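Lipid II:glycine glycyltransferase (Staphylococcus aureus, PDB 6SNR) probably attaches the first glycine of the pentaglycine cross-bridge to the lysine side chain of lipid II, using glycyl-tRNA as donor, during staphylococcal peptidoglycan synthesis. Local coordinates at residues Met1-His11 / Arg42-Gln52; Tyr80-Leu90 / Asp118-Phe128. All coordinates share one frame; numbering follows the deposited sequence.

Contact 1. Residues Met1-His11 / Arg42-Gln52; sequences MEKMHITNQEH and RIAVGRDGEVQ
Two nitrogens of Arg42 close on a single backbone oxygen, Ile6 O, and so show how one guanidinium can anchor a turn of chain just before a helix. Arg42 NH2 donates to Ile6 O at 2.9 Å and its NH1 to the same oxygen at 3.1 Å, both from one face of the peptide plane, while Ile6 O lies in the guanidinium plane. Arg42 NH2 also gives a bond of 2.8 Å to Asn8 OD1, in the plane of an amide turned 84° from the guanidinium. Arg42 CD rests over the His11 ring in a CH-pi contact, 3.6 Å from its centroid, and the bend beyond it (chi3 -76°) turns NE and the guanidinium toward Ile6 O and Asn8. Beyond this clamp, Thr7 and Glu10 form a capping box that starts the helix.

Toward the N terminus the segments join as antiparallel strands, with Glu2 and Gly46 a hydrogen-bonded pair and Met4 N donating to Ala44 O. Met4 SD lies over the backbone of Gly46, 3.5 Å from Gly46 N, and the bend at chi3 carries CE to Val51 CG2, at 3.8 Å. Ile6 CG2 reaches that same methyl, and Ile6 CD1 meets Ala44 CB. Two waters link Glu2 OE1 to the amides of Asp48 and Gly49 in the type I' turn of the hairpin.

Strand 2-3 forms one edge of a mixed sheet, beside strand 39-47 of the hairpin with 50-61. Val54 of strand 50-61 touches Ile6 and His11, Thr27 of helix 27-33 touches Asn8, His11 and Arg42; Lys3 and Ile43 face helix 83-99.

Contact 2. Residues Tyr80-Leu90 / Asp118-Phe128; sequences YSNKEALNALL and DALQNLKALGF
Leu126, in the segment that carries helix 117-125, meets Leu86 and Leu90 of helix 83-99 in an oblique helix-helix packing, the segment axes 11.1 Å apart at their closest and crossing at -45°. Helix 83-99 is the connection of a beta-alpha-beta crossover between the adjacent parallel strands 68-78 and 102-107. Leu126 CD1 touches Leu86 CG at 3.7 Å, and Leu126 CB touches Leu90 CD2, the Leu90 and Leu126 side chains lying alongside, pointed oppositely. With CG anti to the backbone N (chi1 -179°), Leu90 also brings CD1 to Phe128 CZ. At the other end, Tyr80 CB packs on Ala119 CB at 3.5 Å, Leu123 CD2 comes to the edge of the tyrosine ring, and Ser81 OG donates to the anti lone pair of Asp118 OD2 across a short 2.5 Å.

Between these ends sits the buried Asn122. Its ND2 donates to Tyr80 O at 2.8 Å; ND2 lies in the Tyr80 carbonyl plane and Tyr80 O in the plane of the Asn122 amide. A water that ND2 also reaches ties in Ser81 O and Lys83 NZ. Asn122 CB leans on Leu86 CD2, while the Lys83 side chain crosses that of Asn122 at about a right angle, with Lys83 CE 3.4 Å from Asn122 OD1.

Further out, helix ends fix the groups. A Schellman motif at Gly127 turns the chain so that Phe128 enters the contact. Tyr80 OH is held by Phe76 O, and Phe388 backs Leu123 and Phe128. Asn82 caps the first turn of helix 83-99, Ala85 N donating to Asn82 OD1 at 3.0 Å (163°).

From the N terminus, contact 1 closes first: residues 1-11 return to 42-52 across a loop that holds helix 27-33, setting the chain's start against the first hairpin. The chain then runs through strands 50-61 and 68-78 before contact 2 opens, and 80-90 meets 118-128 across the rest of helix 83-99 and strand 102-107. The loops follow in series, neither nesting nor crossing. They meet at helix 83-99 and its N-cap, however: Gln52 OE1 and Asn82 ND2 stand 2.8 Å apart, a probable hydrogen bond, and Val45 CG1 packs on Ala88 CB. Contact 1 adds the edge strand; contact 2 joins two helices that pack on the same sheet.

Contact 1. Residues Met1-His11 / Arg42-Gln52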
loop_
_atom_site.group_PDB
_atom_site.type_symbol
_atom_site.label_atom_id
_atom_site.label_comp_id
_atom_site.label_asym_id
_atom_site.label_seq_id
_atom_site.Cartn_x
_atom_site.Cartn_y
_atom_site.Cartn_z
ATOM N N MET A 1 30.594 -2.375 20.772
ATOM C CA MET A 1 30.047 -3.770 20.836
ATOM C C MET A 1 30.623 -4.631 19.706
ATOM O O MET A 1 31.784 -4.457 19.394
ATOM C CB MET A 1 28.532 -3.721 20.819
ATOM C CG MET A 1 27.914 -3.058 19.598
ATOM S SD MET A 1 26.142 -3.307 19.765
ATOM C CE MET A 1 25.856 -2.177 21.121
ATOM N N GLU A 2 29.862 -5.530 19.070
ATOM C CA GLU A 2 30.486 -6.467 18.124
ATOM C C GLU A 2 29.802 -6.497 16.753
ATOM O O GLU A 2 28.584 -6.373 16.679
ATOM C CB GLU A 2 30.499 -7.868 18.760
ATOM C CG GLU A 2 30.321 -9.079 17.869
ATOM C CD GLU A 2 30.309 -10.386 18.666
ATOM O OE1 GLU A 2 29.784 -10.411 19.805
ATOM O OE2 GLU A 2 30.818 -11.405 18.146
ATOM N N LYS A 3 30.604 -6.641 15.704
ATOM C CA LYS A 3 30.105 -6.822 14.356
ATOM C C LYS A 3 29.642 -8.260 14.235
ATOM O O LYS A 3 30.288 -9.137 14.746
ATOM C CB LYS A 3 31.152 -6.528 13.299
ATOM C CG LYS A 3 31.676 -5.106 13.264
ATOM C CD LYS A 3 32.571 -4.920 12.063
ATOM C CE LYS A 3 34.010 -5.256 12.366
ATOM N NZ LYS A 3 34.646 -4.174 13.167
ATOM N N MET A 4 28.517 -8.504 13.554
ATOM C CA MET A 4 27.974 -9.860 13.476
ATOM C C MET A 4 27.645 -10.235 12.050
ATOM O O MET A 4 27.258 -9.381 11.244
ATOM C CB MET A 4 26.703 -9.962 14.305
ATOM C CG MET A 4 26.886 -9.695 15.784
ATOM S SD MET A 4 25.390 -9.668 16.769
ATOM C CE MET A 4 24.761 -11.334 16.592
ATOM N N HIS A 5 27.751 -11.523 11.756
ATOM C CA HIS A 5 27.306 -12.104 10.526
ATOM C C HIS A 5 26.004 -12.834 10.817
ATOM O O HIS A 5 25.952 -13.767 11.661
ATOM C CB HIS A 5 28.343 -13.101 9.977
ATOM C CG HIS A 5 27.853 -13.947 8.839
ATOM N ND1 HIS A 5 28.341 -15.228 8.600
ATOM C CD2 HIS A 5 26.896 -13.732 7.896
ATOM C CE1 HIS A 5 27.729 -15.736 7.547
ATOM N NE2 HIS A 5 26.833 -14.855 7.114
ATOM N N ILE A 6 24.952 -12.360 10.154
ATOM C CA ILE A 6 23.620 -12.991 10.200
ATOM C C ILE A 6 23.142 -13.310 8.800
ATOM O O ILE A 6 23.556 -12.681 7.804
ATOM C CB ILE A 6 22.616 -12.174 11.011
ATOM C CG1 ILE A 6 22.185 -10.875 10.303
ATOM C CG2 ILE A 6 23.237 -11.857 12.338
ATOM C CD1 ILE A 6 21.215 -10.065 11.129
ATOM N N THR A 7 22.267 -14.323 8.678
ATOM C CA THR A 7 21.816 -14.748 7.401
ATOM C C THR A 7 20.800 -13.757 6.835
ATOM O O THR A 7 20.306 -12.906 7.581
ATOM C CB THR A 7 21.107 -16.129 7.447
ATOM O OG1 THR A 7 19.907 -16.027 8.209
ATOM C CG2 THR A 7 22.050 -17.189 8.066
ATOM N N ASN A 8 20.490 -13.891 5.563
ATOM C CA ASN A 8 19.375 -13.061 4.968
ATOM C C ASN A 8 18.054 -13.195 5.750
ATOM O O ASN A 8 17.365 -12.192 6.047
ATOM C CB ASN A 8 19.143 -13.402 3.494
ATOM C CG ASN A 8 20.239 -12.886 2.555
ATOM O OD1 ASN A 8 21.303 -12.452 2.956
ATOM N ND2 ASN A 8 19.960 -12.959 1.271
ATOM N N GLN A 9 17.686 -14.441 6.089
ATOM C CA GLN A 9 16.450 -14.660 6.832
ATOM C C GLN A 9 16.486 -14.050 8.228
ATOM O O GLN A 9 15.518 -13.515 8.693
ATOM C CB GLN A 9 16.136 -16.156 6.913
ATOM C CG GLN A 9 15.714 -16.733 5.610
ATOM C CD GLN A 9 16.858 -17.203 4.809
ATOM O OE1 GLN A 9 18.040 -16.996 5.162
ATOM N NE2 GLN A 9 16.534 -17.900 3.722
ATOM N N GLU A 10 17.632 -14.136 8.915
ATOM C CA GLU A 10 17.796 -13.535 10.201
ATOM C C GLU A 10 17.669 -12.013 10.150
ATOM O O GLU A 10 17.044 -11.425 10.995
ATOM C CB GLU A 10 19.133 -13.974 10.818
ATOM C CG GLU A 10 19.121 -15.464 11.224
ATOM C CD GLU A 10 20.496 -16.021 11.568
ATOM O OE1 GLU A 10 21.578 -15.512 11.167
ATOM O OE2 GLU A 10 20.484 -17.075 12.257
ATOM N N HIS A 11 18.322 -11.400 9.181
ATOM C CA HIS A 11 18.194 -9.950 8.925
ATOM C C HIS A 11 16.739 -9.570 8.702
ATOM O O HIS A 11 16.223 -8.686 9.342
ATOM C CB HIS A 11 19.008 -9.576 7.684
ATOM C CG HIS A 11 18.873 -8.143 7.277
ATOM N ND1 HIS A 11 17.900 -7.654 6.425
ATOM C CD2 HIS A 11 19.610 -7.075 7.670
ATOM C CE1 HIS A 11 18.103 -6.340 6.259
ATOM N NE2 HIS A 11 19.093 -5.968 7.046
ATOM N N ARG A 42 25.229 -5.875 3.582
ATOM C CA ARG A 42 24.598 -5.813 4.888
ATOM C C ARG A 42 25.611 -5.654 6.007
ATOM O O ARG A 42 26.772 -6.101 5.894
ATOM C CB ARG A 42 23.697 -7.065 5.155
ATOM C CG ARG A 42 22.442 -7.133 4.286
ATOM C CD ARG A 42 21.457 -8.117 4.894
ATOM N NE ARG A 42 21.892 -9.525 4.634
ATOM C CZ ARG A 42 22.409 -10.340 5.559
ATOM N NH1 ARG A 42 22.671 -9.931 6.789
ATOM N NH2 ARG A 42 22.741 -11.596 5.216
ATOM N N ILE A 43 25.146 -5.076 7.099
ATOM C CA ILE A 43 25.859 -4.954 8.389
ATOM C C ILE A 43 24.894 -5.345 9.501
ATOM O O ILE A 43 23.676 -5.201 9.389
ATOM C CB ILE A 43 26.439 -3.555 8.669
ATOM C CG1 ILE A 43 25.368 -2.429 8.592
ATOM C CG2 ILE A 43 27.512 -3.241 7.636
ATOM C CD1 ILE A 43 25.853 -1.002 8.907
ATOM N N ALA A 44 25.447 -5.846 10.602
ATOM C CA ALA A 44 24.698 -6.167 11.814
ATOM C C ALA A 44 25.624 -5.974 12.976
ATOM O O ALA A 44 26.811 -6.243 12.863
ATOM C CB ALA A 44 24.110 -7.570 11.779
ATOM N N VAL A 45 25.091 -5.456 14.065
ATOM C CA VAL A 45 25.828 -5.270 15.327
ATOM C C VAL A 45 24.984 -5.765 16.521
ATOM O O VAL A 45 23.744 -5.820 16.479
ATOM C CB VAL A 45 26.198 -3.787 15.526
ATOM C CG1 VAL A 45 27.033 -3.230 14.383
ATOM C CG2 VAL A 45 24.948 -2.956 15.760
ATOM N N GLY A 46 25.664 -6.228 17.571
ATOM C CA GLY A 46 24.986 -6.685 18.769
ATOM C C GLY A 46 25.951 -7.069 19.888
ATOM O O GLY A 46 27.132 -6.755 19.825
ATOM N N ARG A 47 25.405 -7.700 20.917
ATOM C CA ARG A 47 26.185 -8.095 22.108
ATOM C C ARG A 47 25.620 -9.393 22.636
ATOM O O ARG A 47 24.395 -9.591 22.630
ATOM C CB ARG A 47 26.061 -7.052 23.219
ATOM C CG ARG A 47 26.913 -5.820 23.042
ATOM C CD ARG A 47 26.836 -4.920 24.266
ATOM N NE ARG A 47 27.633 -5.419 25.395
ATOM C CZ ARG A 47 27.162 -6.094 26.447
ATOM N NH1 ARG A 47 25.867 -6.395 26.557
ATOM N NH2 ARG A 47 27.998 -6.485 27.403
ATOM N N ASP A 48 26.508 -10.272 23.103
ATOM C CA ASP A 48 26.090 -11.530 23.739
ATOM C C ASP A 48 25.250 -12.409 22.828
ATOM O O ASP A 48 24.360 -13.116 23.310
ATOM C CB ASP A 48 25.296 -11.263 25.031
ATOM C CG ASP A 48 26.013 -10.322 25.991
ATOM O OD1 ASP A 48 27.219 -10.518 26.220
ATOM O OD2 ASP A 48 25.368 -9.382 26.505
ATOM N N GLY A 49 25.515 -12.352 21.519
ATOM C CA GLY A 49 24.796 -13.159 20.513
ATOM C C GLY A 49 23.431 -12.615 20.090
ATOM O O GLY A 49 22.708 -13.247 19.316
ATOM N N GLU A 50 23.062 -11.460 20.632
ATOM C CA GLU A 50 21.766 -10.847 20.350
ATOM C C GLU A 50 21.997 -9.632 19.455
ATOM O O GLU A 50 22.675 -8.693 19.877
ATOM C CB GLU A 50 21.138 -10.397 21.666
ATOM C CG GLU A 50 19.748 -9.781 21.579
ATOM C CD GLU A 50 19.249 -9.343 22.952
ATOM O OE1 GLU A 50 19.405 -10.132 23.916
ATOM O OE2 GLU A 50 18.722 -8.211 23.076
ATOM N N VAL A 51 21.392 -9.634 18.269
ATOM C CA VAL A 51 21.481 -8.469 17.367
ATOM C C VAL A 51 20.770 -7.247 17.992
ATOM O O VAL A 51 19.652 -7.376 18.528
ATOM C CB VAL A 51 20.817 -8.801 16.014
ATOM C CG1 VAL A 51 20.791 -7.573 15.068
ATOM C CG2 VAL A 51 21.486 -9.995 15.332
ATOM N N GLN A 52 21.389 -6.069 17.912
ATOM C CA GLN A 52 20.776 -4.802 18.390
ATOM C C GLN A 52 20.486 -3.827 17.232
ATOM O O GLN A 52 19.720 -2.867 17.413
ATOM C CB GLN A 52 21.622 -4.119 19.475
ATOM C CG GLN A 52 21.682 -4.882 20.798
ATOM C CD GLN A 52 22.415 -4.097 21.872
ATOM O OE1 GLN A 52 22.482 -2.860 21.833
ATOM N NE2 GLN A 52 22.977 -4.808 22.846
HETATM O O HOH W 1 26.938 -10.502 19.712
HETATM O O HOH W 2 29.311 -10.013 22.746
HETATM O O HOH W 3 28.336 -6.935 10.126
HETATM O O HOH W 4 22.355 -9.882 1.861
#

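Contact 2. Residues Tyr80-Leu90 / Asp118-Phe128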
loop_
_atom_site.group_PDB
_atom_site.type_symbol
_atom_site.label_atom_id
_atom_site.label_comp_id
_atom_site.label_asym_id
_atom_site.label_seq_id
_atom_site.Cartn_x
_atom_site.Cartn_y
_atom_site.Cartn_z
ATOM N N TYR A 80 17.177 4.537 17.751
ATOM C CA TYR A 80 18.032 5.736 17.587
ATOM C C TYR A 80 18.401 6.341 18.949
ATOM O O TYR A 80 19.288 7.197 19.000
ATOM C CB TYR A 80 17.418 6.769 16.614
ATOM C CG TYR A 80 17.608 6.327 15.181
ATOM C CD1 TYR A 80 16.771 5.360 14.607
ATOM C CD2 TYR A 80 18.683 6.786 14.413
ATOM C CE1 TYR A 80 17.000 4.884 13.310
ATOM C CE2 TYR A 80 18.921 6.324 13.141
ATOM C CZ TYR A 80 18.074 5.373 12.578
ATOM O OH TYR A 80 18.371 4.919 11.332
ATOM N N SER A 81 17.760 5.860 20.013
ATOM C CA SER A 81 18.227 6.148 21.372
ATOM C C SER A 81 19.335 5.223 21.899
ATOM O O SER A 81 19.871 5.473 22.987
ATOM C CB SER A 81 17.056 6.116 22.341
ATOM O OG SER A 81 16.008 6.949 21.871
ATOM N N ASN A 82 19.689 4.177 21.150
ATOM C CA ASN A 82 20.782 3.284 21.524
ATOM C C ASN A 82 22.057 3.812 20.875
ATOM O O ASN A 82 22.396 3.458 19.735
ATOM C CB ASN A 82 20.447 1.867 21.062
ATOM C CG ASN A 82 21.451 0.834 21.516
ATOM O OD1 ASN A 82 22.609 1.155 21.782
ATOM N ND2 ASN A 82 21.017 -0.439 21.541
ATOM N N LYS A 83 22.765 4.694 21.582
ATOM C CA LYS A 83 23.949 5.325 21.041
ATOM C C LYS A 83 25.049 4.336 20.621
ATOM O O LYS A 83 25.719 4.557 19.605
ATOM C CB LYS A 83 24.553 6.316 22.057
ATOM C CG LYS A 83 23.694 7.535 22.343
ATOM C CD LYS A 83 24.476 8.533 23.185
ATOM C CE LYS A 83 23.687 9.797 23.457
ATOM N NZ LYS A 83 22.513 9.565 24.336
ATOM N N GLU A 84 25.246 3.279 21.415
ATOM C CA GLU A 84 26.316 2.330 21.134
ATOM C C GLU A 84 26.033 1.567 19.846
ATOM O O GLU A 84 26.919 1.379 19.050
ATOM C CB GLU A 84 26.560 1.373 22.300
ATOM C CG GLU A 84 27.199 2.046 23.510
ATOM C CD GLU A 84 28.716 2.168 23.421
ATOM O OE1 GLU A 84 29.285 2.161 22.296
ATOM O OE2 GLU A 84 29.347 2.279 24.499
ATOM N N ALA A 85 24.792 1.151 19.656
ATOM C CA ALA A 85 24.435 0.408 18.449
ATOM C C ALA A 85 24.469 1.335 17.244
ATOM O O ALA A 85 24.926 0.957 16.152
ATOM C CB ALA A 85 23.046 -0.204 18.603
ATOM N N LEU A 86 23.913 2.531 17.385
ATOM C CA LEU A 86 23.967 3.497 16.279
ATOM C C LEU A 86 25.397 3.793 15.840
ATOM O O LEU A 86 25.709 3.739 14.640
ATOM C CB LEU A 86 23.246 4.795 16.652
ATOM C CG LEU A 86 23.145 5.902 15.613
ATOM C CD1 LEU A 86 22.377 5.473 14.359
ATOM C CD2 LEU A 86 22.475 7.098 16.284
ATOM N N ASN A 87 26.302 4.103 16.804
ATOM C CA ASN A 87 27.700 4.357 16.430
ATOM C C ASN A 87 28.367 3.174 15.745
ATOM O O ASN A 87 29.139 3.322 14.799
ATOM C CB ASN A 87 28.506 4.735 17.695
ATOM C CG ASN A 87 29.995 4.896 17.434
ATOM O OD1 ASN A 87 30.808 4.082 17.931
ATOM N ND2 ASN A 87 30.375 5.922 16.671
ATOM N N ALA A 88 28.088 1.978 16.254
ATOM C CA ALA A 88 28.672 0.782 15.666
ATOM C C ALA A 88 28.209 0.537 14.242
ATOM O O ALA A 88 28.994 0.176 13.362
ATOM C CB ALA A 88 28.395 -0.404 16.518
ATOM N N LEU A 89 26.909 0.753 14.000
ATOM C CA LEU A 89 26.425 0.717 12.638
ATOM C C LEU A 89 27.102 1.724 11.723
ATOM O O LEU A 89 27.470 1.378 10.567
ATOM C CB LEU A 89 24.878 0.893 12.604
ATOM C CG LEU A 89 24.095 -0.292 13.119
ATOM C CD1 LEU A 89 22.661 0.087 13.416
ATOM C CD2 LEU A 89 24.140 -1.465 12.158
ATOM N N LEU A 90 27.263 2.975 12.186
ATOM C CA LEU A 90 28.003 3.965 11.357
ATOM C C LEU A 90 29.464 3.523 11.086
ATOM O O LEU A 90 29.935 3.613 9.968
ATOM C CB LEU A 90 27.933 5.370 11.974
ATOM C CG LEU A 90 28.637 6.481 11.190
ATOM C CD1 LEU A 90 28.169 6.631 9.754
ATOM C CD2 LEU A 90 28.497 7.822 11.954
ATOM N N ASP A 118 15.754 12.223 20.061
ATOM C CA ASP A 118 16.995 11.455 20.189
ATOM C C ASP A 118 17.665 11.227 18.845
ATOM O O ASP A 118 18.886 11.404 18.718
ATOM C CB ASP A 118 16.751 10.097 20.869
ATOM C CG ASP A 118 16.596 10.214 22.379
ATOM O OD1 ASP A 118 16.732 11.334 22.924
ATOM O OD2 ASP A 118 16.331 9.187 23.034
ATOM N N ALA A 119 16.891 10.785 17.842
ATOM C CA ALA A 119 17.479 10.541 16.517
ATOM C C ALA A 119 18.152 11.773 15.937
ATOM O O ALA A 119 19.298 11.726 15.493
ATOM C CB ALA A 119 16.444 9.965 15.521
ATOM N N LEU A 120 17.440 12.894 15.950
ATOM C CA LEU A 120 17.990 14.119 15.421
ATOM C C LEU A 120 19.265 14.479 16.155
ATOM O O LEU A 120 20.250 14.829 15.515
ATOM C CB LEU A 120 16.964 15.262 15.554
ATOM C CG LEU A 120 15.773 15.115 14.599
ATOM C CD1 LEU A 120 14.563 15.950 15.057
ATOM C CD2 LEU A 120 16.168 15.516 13.212
ATOM N N GLN A 121 19.235 14.389 17.487
ATOM C CA GLN A 121 20.373 14.825 18.325
ATOM C C GLN A 121 21.581 13.940 18.079
ATOM O O GLN A 121 22.722 14.427 17.833
ATOM C CB GLN A 121 19.984 14.810 19.811
ATOM C CG GLN A 121 19.030 15.951 20.162
ATOM C CD GLN A 121 18.798 16.148 21.660
ATOM O OE1 GLN A 121 19.362 15.446 22.495
ATOM N NE2 GLN A 121 17.973 17.139 21.999
ATOM N N ASN A 122 21.324 12.637 18.068
ATOM C CA ASN A 122 22.382 11.639 18.029
ATOM C C ASN A 122 22.994 11.553 16.644
ATOM O O ASN A 122 24.214 11.358 16.501
ATOM C CB ASN A 122 21.858 10.246 18.487
ATOM C CG ASN A 122 21.543 10.169 20.000
ATOM O OD1 ASN A 122 21.955 11.032 20.805
ATOM N ND2 ASN A 122 20.778 9.156 20.383
ATOM N N LEU A 123 22.170 11.722 15.611
ATOM C CA LEU A 123 22.697 11.789 14.248
ATOM C C LEU A 123 23.545 13.053 14.023
ATOM O O LEU A 123 24.604 13.002 13.405
ATOM C CB LEU A 123 21.571 11.677 13.193
ATOM C CG LEU A 123 20.882 10.301 13.124
ATOM C CD1 LEU A 123 19.627 10.402 12.292
ATOM C CD2 LEU A 123 21.833 9.258 12.531
ATOM N N LYS A 124 23.072 14.172 14.559
ATOM C CA LYS A 124 23.808 15.425 14.483
ATOM C C LYS A 124 25.180 15.292 15.148
ATOM O O LYS A 124 26.168 15.683 14.574
ATOM C CB LYS A 124 22.995 16.573 15.077
ATOM C CG LYS A 124 23.661 17.917 14.892
ATOM C CD LYS A 124 22.870 19.040 15.532
ATOM C CE LYS A 124 23.398 20.384 15.038
ATOM N NZ LYS A 124 22.665 21.502 15.697
ATOM N N ALA A 125 25.218 14.695 16.330
ATOM C CA ALA A 125 26.457 14.483 17.069
ATOM C C ALA A 125 27.454 13.588 16.347
ATOM O O ALA A 125 28.675 13.779 16.456
ATOM C CB ALA A 125 26.145 13.933 18.449
ATOM N N LEU A 126 26.949 12.628 15.569
ATOM C CA LEU A 126 27.814 11.766 14.777
ATOM C C LEU A 126 28.293 12.370 13.443
ATOM O O LEU A 126 29.035 11.729 12.718
ATOM C CB LEU A 126 27.086 10.431 14.501
ATOM C CG LEU A 126 26.885 9.487 15.693
ATOM C CD1 LEU A 126 25.907 8.382 15.342
ATOM C CD2 LEU A 126 28.210 8.890 16.131
ATOM N N GLY A 127 27.827 13.558 13.068
ATOM C CA GLY A 127 28.300 14.207 11.876
ATOM C C GLY A 127 27.401 14.180 10.646
ATOM O O GLY A 127 27.784 14.676 9.581
ATOM N N PHE A 128 26.195 13.627 10.791
ATOM C CA PHE A 128 25.241 13.617 9.696
ATOM C C PHE A 128 24.655 15.013 9.490
ATOM O O PHE A 128 24.414 15.735 10.461
ATOM C CB PHE A 128 24.032 12.726 9.985
ATOM C CG PHE A 128 24.273 11.243 9.764
ATOM C CD1 PHE A 128 24.000 10.675 8.546
ATOM C CD2 PHE A 128 24.702 10.419 10.800
ATOM C CE1 PHE A 128 24.196 9.295 8.337
ATOM C CE2 PHE A 128 24.913 9.057 10.591
ATOM C CZ PHE A 128 24.664 8.503 9.366
HETATM O O HOH W 5 20.170 8.541 23.106
#